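Arabinan endo-1,5-alpha-l-arabinosidase A (Cellvibrio cellulosa, PDB 1GYH) hydrolyses the alpha-1,5-linked arabinofuranosyl backbone of linear arabinan, releasing almost exclusively arabinotriose, as a step in breaking down the plant cell wall. Local coordinates at residues T13-T18 and K98-A103; D35-R40 and D310-Q315; F206-L211 and S218-V223; K255-L260 and L276-A281. All coordinates share one frame; numbering follows the deposited sequence. Where two conformers were deposited one is given.

Contact 1 (T13-T18 and K98-A103)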
loop_
_atom_site.group_PDB
_atom_site.type_symbol
_atom_site.label_atom_id
_atom_site.label_comp_id
_atom_site.label_asym_id
_atom_site.label_seq_id
_atom_site.Cartn_x
_atom_site.Cartn_y
_atom_site.Cartn_z
ATOM N N THR A 13 2.131 0.040 12.004
ATOM C CA THR A 13 1.166 -0.041 13.097
ATOM C C THR A 13 1.852 0.017 14.461
ATOM O O THR A 13 3.053 -0.162 14.562
ATOM C CB THR A 13 0.269 -1.287 12.930
ATOM O OG1 THR A 13 -0.999 -1.022 13.518
ATOM C CG2 THR A 13 0.816 -2.560 13.602
ATOM N N ARG A 14 1.091 0.234 15.516
ATOM C CA ARG A 14 1.641 0.276 16.862
ATOM C C ARG A 14 0.937 -0.770 17.712
ATOM O O ARG A 14 -0.298 -0.864 17.694
ATOM C CB ARG A 14 1.459 1.672 17.498
ATOM C CG ARG A 14 2.059 1.806 18.888
ATOM C CD ARG A 14 2.110 3.225 19.562
ATOM N NE ARG A 14 3.340 3.396 20.380
ATOM C CZ ARG A 14 3.636 4.465 21.157
ATOM N NH1 ARG A 14 2.792 5.475 21.278
ATOM N NH2 ARG A 14 4.784 4.516 21.818
ATOM N N GLU A 15 1.734 -1.546 18.447
ATOM C CA GLU A 15 1.242 -2.453 19.478
ATOM C C GLU A 15 1.838 -2.054 20.804
ATOM O O GLU A 15 3.059 -2.136 21.001
ATOM C CB GLU A 15 1.647 -3.898 19.166
ATOM C CG GLU A 15 1.141 -4.934 20.193
ATOM C CD GLU A 15 1.574 -6.369 19.930
ATOM O OE1 GLU A 15 2.589 -6.616 19.240
ATOM O OE2 GLU A 15 0.875 -7.278 20.408
ATOM N N GLY A 16 0.987 -1.652 21.750
ATOM C CA GLY A 16 1.477 -1.137 23.020
ATOM C C GLY A 16 2.418 0.042 22.787
ATOM O O GLY A 16 2.044 1.011 22.133
ATOM N N ASP A 17 3.644 -0.036 23.298
ATOM C CA ASP A 17 4.606 1.071 23.073
ATOM C C ASP A 17 5.638 0.804 21.963
ATOM O O ASP A 17 6.638 1.544 21.847
ATOM C CB ASP A 17 5.335 1.463 24.347
ATOM C CG ASP A 17 6.272 0.383 24.822
ATOM O OD1 ASP A 17 6.398 -0.662 24.148
ATOM O OD2 ASP A 17 6.927 0.470 25.861
ATOM N N THR A 18 5.373 -0.209 21.134
ATOM C CA THR A 18 6.248 -0.557 20.012
ATOM C C THR A 18 5.628 -0.369 18.627
ATOM O O THR A 18 4.515 -0.793 18.371
ATOM C CB THR A 18 6.750 -2.013 20.184
ATOM O OG1 THR A 18 7.250 -2.205 21.511
ATOM C CG2 THR A 18 7.978 -2.269 19.269
ATOM N N LYS A 98 -1.589 -13.228 16.655
ATOM C CA LYS A 98 -2.066 -12.657 17.926
ATOM C C LYS A 98 -1.232 -11.483 18.437
ATOM O O LYS A 98 -1.725 -10.674 19.222
ATOM C CB LYS A 98 -2.069 -13.718 19.029
ATOM C CG LYS A 98 -2.958 -14.960 18.814
ATOM C CD LYS A 98 -2.531 -16.083 19.781
ATOM C CE LYS A 98 -3.287 -17.415 19.692
ATOM N NZ LYS A 98 -2.763 -18.495 20.712
ATOM N N THR A 99 0.025 -11.388 18.013
ATOM C CA THR A 99 0.919 -10.333 18.471
ATOM C C THR A 99 2.013 -10.070 17.445
ATOM O O THR A 99 2.168 -10.839 16.513
ATOM C CB THR A 99 1.500 -10.705 19.853
ATOM O OG1 THR A 99 2.327 -9.646 20.349
ATOM C CG2 THR A 99 2.425 -11.898 19.763
ATOM N N LEU A 100 2.744 -8.973 17.598
ATOM C CA LEU A 100 3.831 -8.607 16.675
ATOM C C LEU A 100 5.238 -8.774 17.290
ATOM O O LEU A 100 6.219 -8.631 16.582
ATOM C CB LEU A 100 3.645 -7.173 16.174
ATOM C CG LEU A 100 2.391 -6.928 15.295
ATOM C CD1 LEU A 100 2.376 -5.521 14.719
ATOM C CD2 LEU A 100 2.254 -7.979 14.152
ATOM N N ASN A 101 5.318 -9.045 18.590
ATOM C CA ASN A 101 6.582 -9.306 19.290
ATOM C C ASN A 101 7.047 -10.767 19.091
ATOM O O ASN A 101 6.469 -11.686 19.614
ATOM C CB ASN A 101 6.429 -9.013 20.810
ATOM C CG ASN A 101 7.708 -9.214 21.594
ATOM O OD1 ASN A 101 8.757 -9.586 21.053
ATOM N ND2 ASN A 101 7.623 -8.993 22.911
ATOM N N PRO A 102 8.125 -10.976 18.371
ATOM C CA PRO A 102 8.592 -12.353 18.099
ATOM C C PRO A 102 9.092 -13.180 19.309
ATOM O O PRO A 102 9.170 -14.410 19.209
ATOM C CB PRO A 102 9.693 -12.133 17.031
ATOM C CG PRO A 102 10.203 -10.716 17.275
ATOM C CD PRO A 102 8.973 -9.940 17.744
ATOM N N ALA A 103 9.410 -12.525 20.430
ATOM C CA ALA A 103 9.772 -13.187 21.688
ATOM C C ALA A 103 8.536 -13.646 22.446
ATOM O O ALA A 103 8.631 -14.456 23.351
ATOM C CB ALA A 103 10.628 -12.240 22.587
#
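The polar part of this contact rests on a single carboxylate. Glu-15 reaches across with CG anti to the backbone N (chi1 -179°) and the chain extended beyond it, so that both oxygens arrive at the 98-103 loop. OE2 turns its syn lone pair to the hydroxyl of Thr-99, which donates from OG1 to OE2 over 2.8 Å. OE1 accepts the backbone N-H of Leu-100, N to OE1 2.9 Å, from above the carboxylate plane. Beside that bond Leu-100 CB makes a close approach to Glu-15 OE1, at 3.3 Å. A hydroxyl and the next peptide N-H thus hold the two oxygens separately and fix the rotation of the group.

Glu-15 opens a type II' turn that closes at Thr-18 and joins the strands 11-15 and 18-23; the loop follows strand 90-97. In this five-bladed propeller the contact ties the edge strand of one blade to a connection in the next sheet.

Apolar contact is narrower. Thr-13 CG2 meets Leu-100 CD1 at 3.5 Å, the two side chains crossing at about a right angle, while Thr-13 OG1 bonds to Gln-71. Phe-76 of strand 75-82 touches both Glu-15 and Leu-100.

Contact 2 (D35-R40 and D310-Q315)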
loop_
_atom_site.group_PDB
_atom_site.type_symbol
_atom_site.label_atom_id
_atom_site.label_comp_id
_atom_site.label_asym_id
_atom_site.label_seq_id
_atom_site.Cartn_x
_atom_site.Cartn_y
_atom_site.Cartn_z
ATOM N N ASP A 35 10.744 4.586 18.716
ATOM C CA ASP A 35 10.632 6.027 18.419
ATOM C C ASP A 35 10.307 6.410 16.970
ATOM O O ASP A 35 10.269 7.579 16.658
ATOM C CB ASP A 35 11.924 6.755 18.837
ATOM C CG ASP A 35 13.186 6.179 18.155
ATOM O OD1 ASP A 35 13.071 5.550 17.063
ATOM O OD2 ASP A 35 14.314 6.324 18.656
ATOM N N ARG A 36 10.070 5.430 16.096
ATOM C CA ARG A 36 9.730 5.636 14.673
ATOM C C ARG A 36 10.891 6.091 13.773
ATOM O O ARG A 36 10.683 6.365 12.584
ATOM C CB ARG A 36 8.563 6.648 14.475
ATOM C CG ARG A 36 7.212 6.220 14.930
ATOM C CD ARG A 36 6.090 7.129 14.313
ATOM N NE ARG A 36 5.986 8.460 14.913
ATOM C CZ ARG A 36 6.460 9.610 14.419
ATOM N NH1 ARG A 36 7.169 9.679 13.297
ATOM N NH2 ARG A 36 6.239 10.727 15.101
ATOM N N VAL A 37 12.092 6.164 14.339
ATOM C CA VAL A 37 13.300 6.651 13.660
ATOM C C VAL A 37 14.406 5.564 13.619
ATOM O O VAL A 37 15.016 5.341 12.575
ATOM C CB VAL A 37 13.882 7.896 14.398
ATOM C CG1 VAL A 37 15.273 8.314 13.845
ATOM C CG2 VAL A 37 12.908 9.067 14.326
ATOM N N ASN A 38 14.702 4.970 14.768
ATOM C CA ASN A 38 15.688 3.903 14.952
ATOM C C ASN A 38 15.018 2.510 14.889
ATOM O O ASN A 38 14.227 2.157 15.772
ATOM C CB ASN A 38 16.411 4.109 16.304
ATOM C CG ASN A 38 17.166 5.413 16.367
ATOM O OD1 ASN A 38 16.777 6.388 17.063
ATOM N ND2 ASN A 38 18.265 5.451 15.670
ATOM N N TRP A 39 15.290 1.749 13.815
ATOM C CA TRP A 39 14.581 0.494 13.502
ATOM C C TRP A 39 15.526 -0.695 13.537
ATOM O O TRP A 39 16.608 -0.629 12.955
ATOM C CB TRP A 39 13.943 0.565 12.094
ATOM C CG TRP A 39 12.841 1.604 11.920
ATOM C CD1 TRP A 39 12.963 2.890 11.457
ATOM C CD2 TRP A 39 11.454 1.417 12.212
ATOM N NE1 TRP A 39 11.736 3.501 11.454
ATOM C CE2 TRP A 39 10.795 2.626 11.926
ATOM C CE3 TRP A 39 10.699 0.346 12.698
ATOM C CZ2 TRP A 39 9.426 2.791 12.115
ATOM C CZ3 TRP A 39 9.335 0.508 12.876
ATOM C CH2 TRP A 39 8.718 1.717 12.593
ATOM N N ARG A 40 15.128 -1.777 14.211
ATOM C CA ARG A 40 15.824 -3.074 14.123
ATOM C C ARG A 40 15.013 -4.118 13.363
ATOM O O ARG A 40 13.772 -4.148 13.403
ATOM C CB ARG A 40 16.127 -3.634 15.493
ATOM C CG ARG A 40 14.969 -3.498 16.487
ATOM C CD ARG A 40 15.056 -4.495 17.662
ATOM N NE ARG A 40 16.484 -4.715 17.791
ATOM C CZ ARG A 40 17.339 -3.896 18.403
ATOM N NH1 ARG A 40 16.932 -2.835 19.114
ATOM N NH2 ARG A 40 18.626 -4.178 18.326
ATOM N N ASP A 310 14.301 15.285 3.232
ATOM C CA ASP A 310 15.683 15.373 3.724
ATOM C C ASP A 310 15.832 15.262 5.247
ATOM O O ASP A 310 16.779 14.665 5.720
ATOM C CB ASP A 310 16.340 16.657 3.262
ATOM C CG ASP A 310 16.276 16.829 1.772
ATOM O OD1 ASP A 310 16.882 15.974 1.066
ATOM O OD2 ASP A 310 15.650 17.779 1.229
ATOM N N SER A 311 14.914 15.846 6.012
ATOM C CA SER A 311 15.089 15.935 7.468
ATOM C C SER A 311 14.583 14.730 8.236
ATOM O O SER A 311 14.979 14.548 9.407
ATOM C CB SER A 311 14.447 17.215 8.023
ATOM O OG SER A 311 13.064 17.284 7.735
ATOM N N TYR A 312 13.732 13.909 7.621
ATOM C CA TYR A 312 13.391 12.600 8.215
ATOM C C TYR A 312 14.481 11.600 7.787
ATOM O O TYR A 312 14.641 11.301 6.588
ATOM C CB TYR A 312 12.027 12.058 7.872
ATOM C CG TYR A 312 11.850 10.670 8.420
ATOM C CD1 TYR A 312 11.372 10.471 9.716
ATOM C CD2 TYR A 312 12.245 9.537 7.682
ATOM C CE1 TYR A 312 11.241 9.197 10.247
ATOM C CE2 TYR A 312 12.119 8.257 8.221
ATOM C CZ TYR A 312 11.628 8.090 9.499
ATOM O OH TYR A 312 11.527 6.830 10.054
ATOM N N ILE A 313 15.245 11.154 8.762
ATOM C CA ILE A 313 16.424 10.264 8.574
ATOM C C ILE A 313 16.328 9.028 9.495
ATOM O O ILE A 313 16.760 9.048 10.642
ATOM C CB ILE A 313 17.747 11.027 8.797
ATOM C CG1 ILE A 313 17.877 12.165 7.816
ATOM C CG2 ILE A 313 18.983 10.093 8.579
ATOM C CD1 ILE A 313 19.077 13.114 8.069
ATOM N N SER A 314 15.753 7.948 8.967
ATOM C CA SER A 314 15.686 6.684 9.664
ATOM C C SER A 314 17.109 6.164 9.879
ATOM O O SER A 314 18.045 6.599 9.187
ATOM C CB SER A 314 14.831 5.636 8.919
ATOM O OG SER A 314 15.397 5.258 7.650
ATOM N N GLN A 315 17.240 5.280 10.861
ATOM C CA GLN A 315 18.505 4.642 11.224
ATOM C C GLN A 315 18.267 3.138 11.412
ATOM O O GLN A 315 17.419 2.711 12.206
ATOM C CB GLN A 315 19.101 5.260 12.495
ATOM C CG GLN A 315 19.457 6.779 12.440
ATOM C CD GLN A 315 20.758 7.126 11.660
ATOM O OE1 GLN A 315 21.794 7.404 12.266
ATOM N NE2 GLN A 315 20.677 7.146 10.328
#
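Two aromatic side chains converge on one carbonyl. At the edge of the Tyr-312 ring, in its plane, lies Arg-36 O, which accepts the phenol hydroxyl, OH to O 2.7 Å, within the carbonyl plane. The same phenol OH lies at the edge of the Trp-39 indole, in its plane, 3.6 Å from NE1, and Ser-314 CB also lies near that plane; the two aromatic side chains cross at about a right angle. Trp-39 NE1 gives Arg-36 O a second, weak bond. Tyr-312 has CG anti to the backbone N (chi1 174°), just after helix 308-311 ends.

Beyond the rings the chains pair as parallel strands. Gln-315 N donates to Val-37 O over 2.8 Å, and Trp-39 N meets Gln-315 O at 2.8 Å, nearly along the C=O axis. Strand 315-316 thereby joins the edge of the first blade's sheet beside strand 38-44, bringing the chain's C-terminal end onto the propeller's N-terminal part.

Asp-35 OD1 accepts from Val-37 N, an Asx turn, and from Asn-38 N, an Asx motif. With a strong and a weak donor, Arg-36 O is probably somewhat polarised, and the tyrosine hydroxyl is held as a donor.

Contact 3 (F206-L211 and S218-V223)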
loop_
_atom_site.group_PDB
_atom_site.type_symbol
_atom_site.label_atom_id
_atom_site.label_comp_id
_atom_site.label_asym_id
_atom_site.label_seq_id
_atom_site.Cartn_x
_atom_site.Cartn_y
_atom_site.Cartn_z
ATOM N N PHE A 206 -5.558 8.095 -1.722
ATOM C CA PHE A 206 -4.242 8.355 -2.238
ATOM C C PHE A 206 -3.893 7.265 -3.300
ATOM O O PHE A 206 -4.249 6.118 -3.136
ATOM C CB PHE A 206 -3.188 8.269 -1.113
ATOM C CG PHE A 206 -3.400 9.255 0.022
ATOM C CD1 PHE A 206 -2.842 10.509 -0.017
ATOM C CD2 PHE A 206 -4.153 8.904 1.130
ATOM C CE1 PHE A 206 -3.067 11.424 1.015
ATOM C CE2 PHE A 206 -4.369 9.830 2.169
ATOM C CZ PHE A 206 -3.806 11.058 2.113
ATOM N N ALA A 207 -3.170 7.655 -4.334
ATOM C CA ALA A 207 -2.731 6.742 -5.386
ATOM C C ALA A 207 -1.403 7.193 -5.949
ATOM O O ALA A 207 -1.045 8.378 -5.907
ATOM C CB ALA A 207 -3.788 6.674 -6.512
ATOM N N SER A 208 -0.652 6.209 -6.467
ATOM C CA SER A 208 0.640 6.453 -7.078
ATOM C C SER A 208 0.468 6.499 -8.600
ATOM O O SER A 208 -0.138 5.613 -9.177
ATOM C CB SER A 208 1.631 5.369 -6.627
ATOM O OG SER A 208 1.949 5.452 -5.236
ATOM N N TRP A 209 0.988 7.548 -9.234
ATOM C CA TRP A 209 0.963 7.705 -10.685
ATOM C C TRP A 209 2.389 7.584 -11.221
ATOM O O TRP A 209 3.383 7.929 -10.539
ATOM C CB TRP A 209 0.395 9.081 -11.091
ATOM C CG TRP A 209 -1.126 9.194 -11.208
ATOM C CD1 TRP A 209 -2.077 8.268 -10.842
ATOM C CD2 TRP A 209 -1.859 10.334 -11.678
ATOM N NE1 TRP A 209 -3.339 8.760 -11.093
ATOM C CE2 TRP A 209 -3.230 10.015 -11.617
ATOM C CE3 TRP A 209 -1.491 11.589 -12.172
ATOM C CZ2 TRP A 209 -4.228 10.904 -12.025
ATOM C CZ3 TRP A 209 -2.494 12.490 -12.569
ATOM C CH2 TRP A 209 -3.834 12.140 -12.499
ATOM N N GLY A 210 2.503 7.085 -12.445
ATOM C CA GLY A 210 3.774 7.064 -13.150
ATOM C C GLY A 210 4.563 5.780 -12.909
ATOM O O GLY A 210 3.988 4.773 -12.447
ATOM N N LEU A 211 5.878 5.830 -13.172
ATOM C CA LEU A 211 6.728 4.637 -13.121
ATOM C C LEU A 211 7.741 4.631 -11.976
ATOM O O LEU A 211 8.606 5.504 -11.880
ATOM C CB LEU A 211 7.483 4.461 -14.442
ATOM C CG LEU A 211 6.642 4.327 -15.711
ATOM C CD1 LEU A 211 7.545 4.099 -16.941
ATOM C CD2 LEU A 211 5.637 3.214 -15.590
ATOM N N SER A 218 12.695 7.589 -13.147
ATOM C CA SER A 218 11.455 7.342 -12.414
ATOM C C SER A 218 10.589 8.603 -12.398
ATOM O O SER A 218 11.110 9.707 -12.239
ATOM C CB SER A 218 11.722 6.876 -10.982
ATOM O OG SER A 218 12.430 5.640 -10.947
ATOM N N THR A 219 9.292 8.425 -12.604
ATOM C CA THR A 219 8.321 9.523 -12.594
ATOM C C THR A 219 7.280 9.334 -11.478
ATOM O O THR A 219 6.313 10.087 -11.404
ATOM C CB THR A 219 7.553 9.590 -13.932
ATOM O OG1 THR A 219 6.913 8.328 -14.194
ATOM C CG2 THR A 219 8.460 9.910 -15.132
ATOM N N TYR A 220 7.475 8.312 -10.650
ATOM C CA TYR A 220 6.551 7.932 -9.572
ATOM C C TYR A 220 6.266 9.152 -8.653
ATOM O O TYR A 220 7.174 9.855 -8.241
ATOM C CB TYR A 220 7.154 6.825 -8.721
ATOM C CG TYR A 220 6.273 5.733 -8.149
ATOM C CD1 TYR A 220 5.299 5.101 -8.903
ATOM C CD2 TYR A 220 6.517 5.237 -6.875
ATOM C CE1 TYR A 220 4.532 4.066 -8.388
ATOM C CE2 TYR A 220 5.756 4.178 -6.339
ATOM C CZ TYR A 220 4.777 3.583 -7.120
ATOM O OH TYR A 220 4.021 2.516 -6.647
ATOM N N HIS A 221 4.992 9.372 -8.387
ATOM C CA HIS A 221 4.536 10.461 -7.479
ATOM C C HIS A 221 3.144 10.172 -6.932
ATOM O O HIS A 221 2.496 9.199 -7.336
ATOM C CB HIS A 221 4.570 11.820 -8.195
ATOM C CG HIS A 221 3.615 11.948 -9.347
ATOM N ND1 HIS A 221 3.824 11.338 -10.567
ATOM C CD2 HIS A 221 2.457 12.647 -9.469
ATOM C CE1 HIS A 221 2.833 11.656 -11.392
ATOM N NE2 HIS A 221 2.006 12.475 -10.755
ATOM N N LEU A 222 2.687 11.014 -5.993
ATOM C CA LEU A 222 1.405 10.798 -5.314
ATOM C C LEU A 222 0.374 11.860 -5.673
ATOM O O LEU A 222 0.680 13.055 -5.697
ATOM C CB LEU A 222 1.604 10.809 -3.808
ATOM C CG LEU A 222 2.491 9.720 -3.203
ATOM C CD1 LEU A 222 2.626 9.904 -1.693
ATOM C CD2 LEU A 222 1.862 8.342 -3.483
ATOM N N VAL A 223 -0.832 11.378 -5.931
ATOM C CA VAL A 223 -2.022 12.172 -6.160
ATOM C C VAL A 223 -3.117 11.756 -5.175
ATOM O O VAL A 223 -3.037 10.695 -4.502
ATOM C CB VAL A 223 -2.587 12.035 -7.616
ATOM C CG1 VAL A 223 -1.564 12.540 -8.623
ATOM C CG2 VAL A 223 -3.028 10.638 -7.936
#
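Three first torsions arrange one face of this hairpin. Trp-209 places CG anti to the carbonyl carbon (chi1 -86°), His-221 takes the crowded position between backbone N and carbonyl carbon (chi1 65°), and Val-223 sets CG1 anti to the carbonyl carbon (chi1 -62°), which puts CG2 in the crowded position. Val-223 CG2 thus sits over the five-membered ring of Trp-209, a CH-pi contact 3.7 Å from the ring centroid, while CG1 packs on Trp-209 CE3. The imidazole turns a face to Trp-209 CB. In the ring plane, His-221 ND1 donates to Thr-219 O over 2.9 Å, which fixes the ring's rotation.

The backbone is an antiparallel ladder. Ala-207 with Val-223 and Trp-209 with His-221 are hydrogen-bonded pairs, each with two N-H...O bonds, and Ser-208 with Leu-222 between them is a non-hydrogen-bonded pair. Past the strands, Leu-211 N donates to Thr-219 OG1 at 2.9 Å, and Thr-219 N returns a bond to Leu-211 O. Gly-210 CA lies 3.5 Å from Thr-219 OG1, where a CB would clash.

On the face of Ser-208 and Leu-222, Ser-208 CB touches Tyr-220 CE1 at 3.6 Å. The phenol hydroxyl bonds to Glu-192, the probable proton donor, and probably helps to position it; Ser-208 OG holds the backbone N of His-262, a probable calcium ligand.

Strands 202-209 and 221-227 form the middle of a four-stranded blade: strand 191-199 flanks the first and strand 248-251 the second, while strand 257-268 of the next blade packs against Phe-206, Tyr-220 and Leu-222.

Contact 4 (K255-L260 and L276-A281)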
loop_
_atom_site.group_PDB
_atom_site.type_symbol
_atom_site.label_atom_id
_atom_site.label_comp_id
_atom_site.label_asym_id
_atom_site.label_seq_id
_atom_site.Cartn_x
_atom_site.Cartn_y
_atom_site.Cartn_z
ATOM N N LYS A 255 15.571 16.836 -7.181
ATOM C CA LYS A 255 16.933 16.414 -7.579
ATOM C C LYS A 255 17.562 15.335 -6.675
ATOM O O LYS A 255 18.410 14.549 -7.128
ATOM C CB LYS A 255 17.876 17.620 -7.742
ATOM C CG LYS A 255 18.315 18.347 -6.453
ATOM C CD LYS A 255 18.815 19.818 -6.704
ATOM C CE LYS A 255 20.239 19.909 -7.167
ATOM N NZ LYS A 255 20.755 21.339 -7.242
ATOM N N ARG A 256 17.170 15.303 -5.400
ATOM C CA ARG A 256 17.758 14.384 -4.439
ATOM C C ARG A 256 16.973 13.076 -4.331
ATOM O O ARG A 256 17.565 12.033 -3.977
ATOM C CB ARG A 256 17.895 15.036 -3.046
ATOM C CG ARG A 256 19.057 15.994 -2.897
ATOM C CD ARG A 256 19.100 16.806 -1.564
ATOM N NE ARG A 256 17.829 17.456 -1.273
ATOM C CZ ARG A 256 17.352 18.529 -1.908
ATOM N NH1 ARG A 256 18.037 19.130 -2.874
ATOM N NH2 ARG A 256 16.172 19.018 -1.556
ATOM N N TRP A 257 15.677 13.124 -4.643
ATOM C CA TRP A 257 14.726 12.026 -4.442
ATOM C C TRP A 257 13.961 11.815 -5.746
ATOM O O TRP A 257 12.994 12.528 -6.047
ATOM C CB TRP A 257 13.767 12.318 -3.273
ATOM C CG TRP A 257 14.520 12.530 -2.045
ATOM C CD1 TRP A 257 14.897 13.734 -1.517
ATOM C CD2 TRP A 257 15.099 11.519 -1.200
ATOM N NE1 TRP A 257 15.656 13.534 -0.389
ATOM C CE2 TRP A 257 15.820 12.191 -0.180
ATOM C CE3 TRP A 257 15.092 10.106 -1.205
ATOM C CZ2 TRP A 257 16.516 11.505 0.840
ATOM C CZ3 TRP A 257 15.795 9.429 -0.206
ATOM C CH2 TRP A 257 16.493 10.140 0.815
ATOM N N VAL A 258 14.430 10.867 -6.570
ATOM C CA VAL A 258 13.936 10.742 -7.951
ATOM C C VAL A 258 12.930 9.635 -8.006
ATOM O O VAL A 258 13.259 8.450 -8.072
ATOM C CB VAL A 258 15.096 10.582 -8.950
ATOM C CG1 VAL A 258 14.597 10.489 -10.380
ATOM C CG2 VAL A 258 16.023 11.751 -8.837
ATOM N N GLY A 259 11.671 10.036 -7.896
ATOM C CA GLY A 259 10.565 9.130 -7.731
ATOM C C GLY A 259 10.269 8.835 -6.289
ATOM O O GLY A 259 11.192 8.642 -5.484
ATOM N N LEU A 260 8.978 8.781 -5.963
ATOM C CA LEU A 260 8.549 8.472 -4.604
ATOM C C LEU A 260 7.103 8.056 -4.617
ATOM O O LEU A 260 6.399 8.357 -5.546
ATOM C CB LEU A 260 8.829 9.677 -3.657
ATOM C CG LEU A 260 8.278 11.083 -3.990
ATOM C CD1 LEU A 260 6.816 11.210 -3.837
ATOM C CD2 LEU A 260 8.990 12.101 -3.047
ATOM N N LEU A 276 5.961 6.628 3.172
ATOM C CA LEU A 276 6.258 6.301 1.764
ATOM C C LEU A 276 7.720 5.879 1.548
ATOM O O LEU A 276 8.551 5.977 2.463
ATOM C CB LEU A 276 5.931 7.502 0.861
ATOM C CG LEU A 276 6.626 8.856 1.068
ATOM C CD1 LEU A 276 8.070 8.807 0.591
ATOM C CD2 LEU A 276 5.931 9.926 0.283
ATOM N N HIS A 277 8.031 5.395 0.336
ATOM C CA HIS A 277 9.432 5.221 -0.041
ATOM C C HIS A 277 9.831 6.231 -1.094
ATOM O O HIS A 277 8.989 6.704 -1.863
ATOM C CB HIS A 277 9.765 3.780 -0.476
ATOM C CG HIS A 277 9.213 3.382 -1.812
ATOM N ND1 HIS A 277 8.175 2.481 -1.944
ATOM C CD2 HIS A 277 9.571 3.731 -3.072
ATOM C CE1 HIS A 277 7.918 2.290 -3.226
ATOM N NE2 HIS A 277 8.734 3.051 -3.936
ATOM N N ALA A 278 11.113 6.551 -1.109
ATOM C CA ALA A 278 11.667 7.518 -2.022
ATOM C C ALA A 278 13.071 7.107 -2.450
ATOM O O ALA A 278 13.888 6.731 -1.614
ATOM C CB ALA A 278 11.667 8.936 -1.369
ATOM N N TYR A 279 13.364 7.246 -3.757
ATOM C CA TYR A 279 14.646 6.761 -4.302
ATOM C C TYR A 279 15.767 7.811 -4.212
ATOM O O TYR A 279 15.697 8.866 -4.857
ATOM C CB TYR A 279 14.436 6.292 -5.778
ATOM C CG TYR A 279 13.326 5.246 -5.979
ATOM C CD1 TYR A 279 13.515 3.879 -5.644
ATOM C CD2 TYR A 279 12.094 5.592 -6.510
ATOM C CE1 TYR A 279 12.479 2.930 -5.819
ATOM C CE2 TYR A 279 11.065 4.633 -6.685
ATOM C CZ TYR A 279 11.260 3.291 -6.361
ATOM O OH TYR A 279 10.218 2.322 -6.545
ATOM N N GLU A 280 16.821 7.512 -3.470
ATOM C CA GLU A 280 17.848 8.487 -3.150
ATOM C C GLU A 280 18.893 8.537 -4.227
ATOM O O GLU A 280 19.723 7.614 -4.327
ATOM C CB GLU A 280 18.546 8.136 -1.818
ATOM C CG GLU A 280 19.407 9.264 -1.270
ATOM C CD GLU A 280 19.957 9.007 0.130
ATOM O OE1 GLU A 280 19.775 7.915 0.702
ATOM O OE2 GLU A 280 20.609 9.934 0.659
ATOM N N ALA A 281 18.927 9.645 -4.972
ATOM C CA ALA A 281 19.840 9.774 -6.087
ATOM C C ALA A 281 21.301 9.667 -5.690
ATOM O O ALA A 281 22.096 9.132 -6.448
ATOM C CB ALA A 281 19.595 11.065 -6.847
#
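This is a beta-hairpin contact with a bulge, between strands 257-268 and 271-280 in the last blade of the propeller. Three backbone bonds join the two segments: Ala-281 N to Arg-256 O, Val-258 N to Tyr-279 O and Tyr-279 N to Gly-259 O, the last nearly along the C=O axis at 3.1 Å. Trp-257 pairs with Glu-280 and Leu-260 with Ala-278, both non-hydrogen-bonded, and the register slips by one residue between them. Gly-259 lies in this beta bulge at phi 90°, psi 139°, where a side chain would crowd Tyr-279 CD2 and the preceding carbonyl.

On the face of Trp-257, Leu-260, Ala-278 and Glu-280, the Glu-280 chain runs extended alongside the indole, CG anti to the backbone N. Its CG stands over the six-membered ring, a CH-pi contact 4.1 Å from the centroid, and its carboxylate plane lies 23° from the ring plane; OE1 is salt-bridged to Lys-288. Ala-278 CB fits between Trp-257 CE3 at 3.6 Å and Leu-260 CB at 3.7 Å. The indole N-H, NE1, is bonded to Asp-310.

Tyr-279 CB lies 3.4 Å from Val-258 O, which sits at the edge of the tyrosine ring near its plane, and Tyr-279 CD2 comes to 3.3 Å from Gly-259 O. The Tyr-279 hydroxyl is bonded to His-8 and receives a weak bond from His-277 NE2, while His-277 ND1 accepts the backbone N-H of Asp-9, the probable proton acceptor.

In the fold
Contacts 3 and 4 are the pair nearest the catalytic machinery, their centres 12 Å apart. They meet where Tyr-220 O probably accepts from Leu-260 N at 3.1 Å, one blade joining the next; Tyr-220 lies beside Glu-192, while His-277 is about 3 Å, side chain to side chain, from Asp-9. Contact 2 reaches contact 4 through Asp-310, whose OD1 forms a salt bridge with Arg-256 NE at 2.9 Å, linking the C-terminal helix to the last blade. Contact 1 shares a sheet with contact 2, its centre 18 Å away, but lies away from the catalytic and substrate-binding residues and on the opposite side of the chain's centre from contact 3.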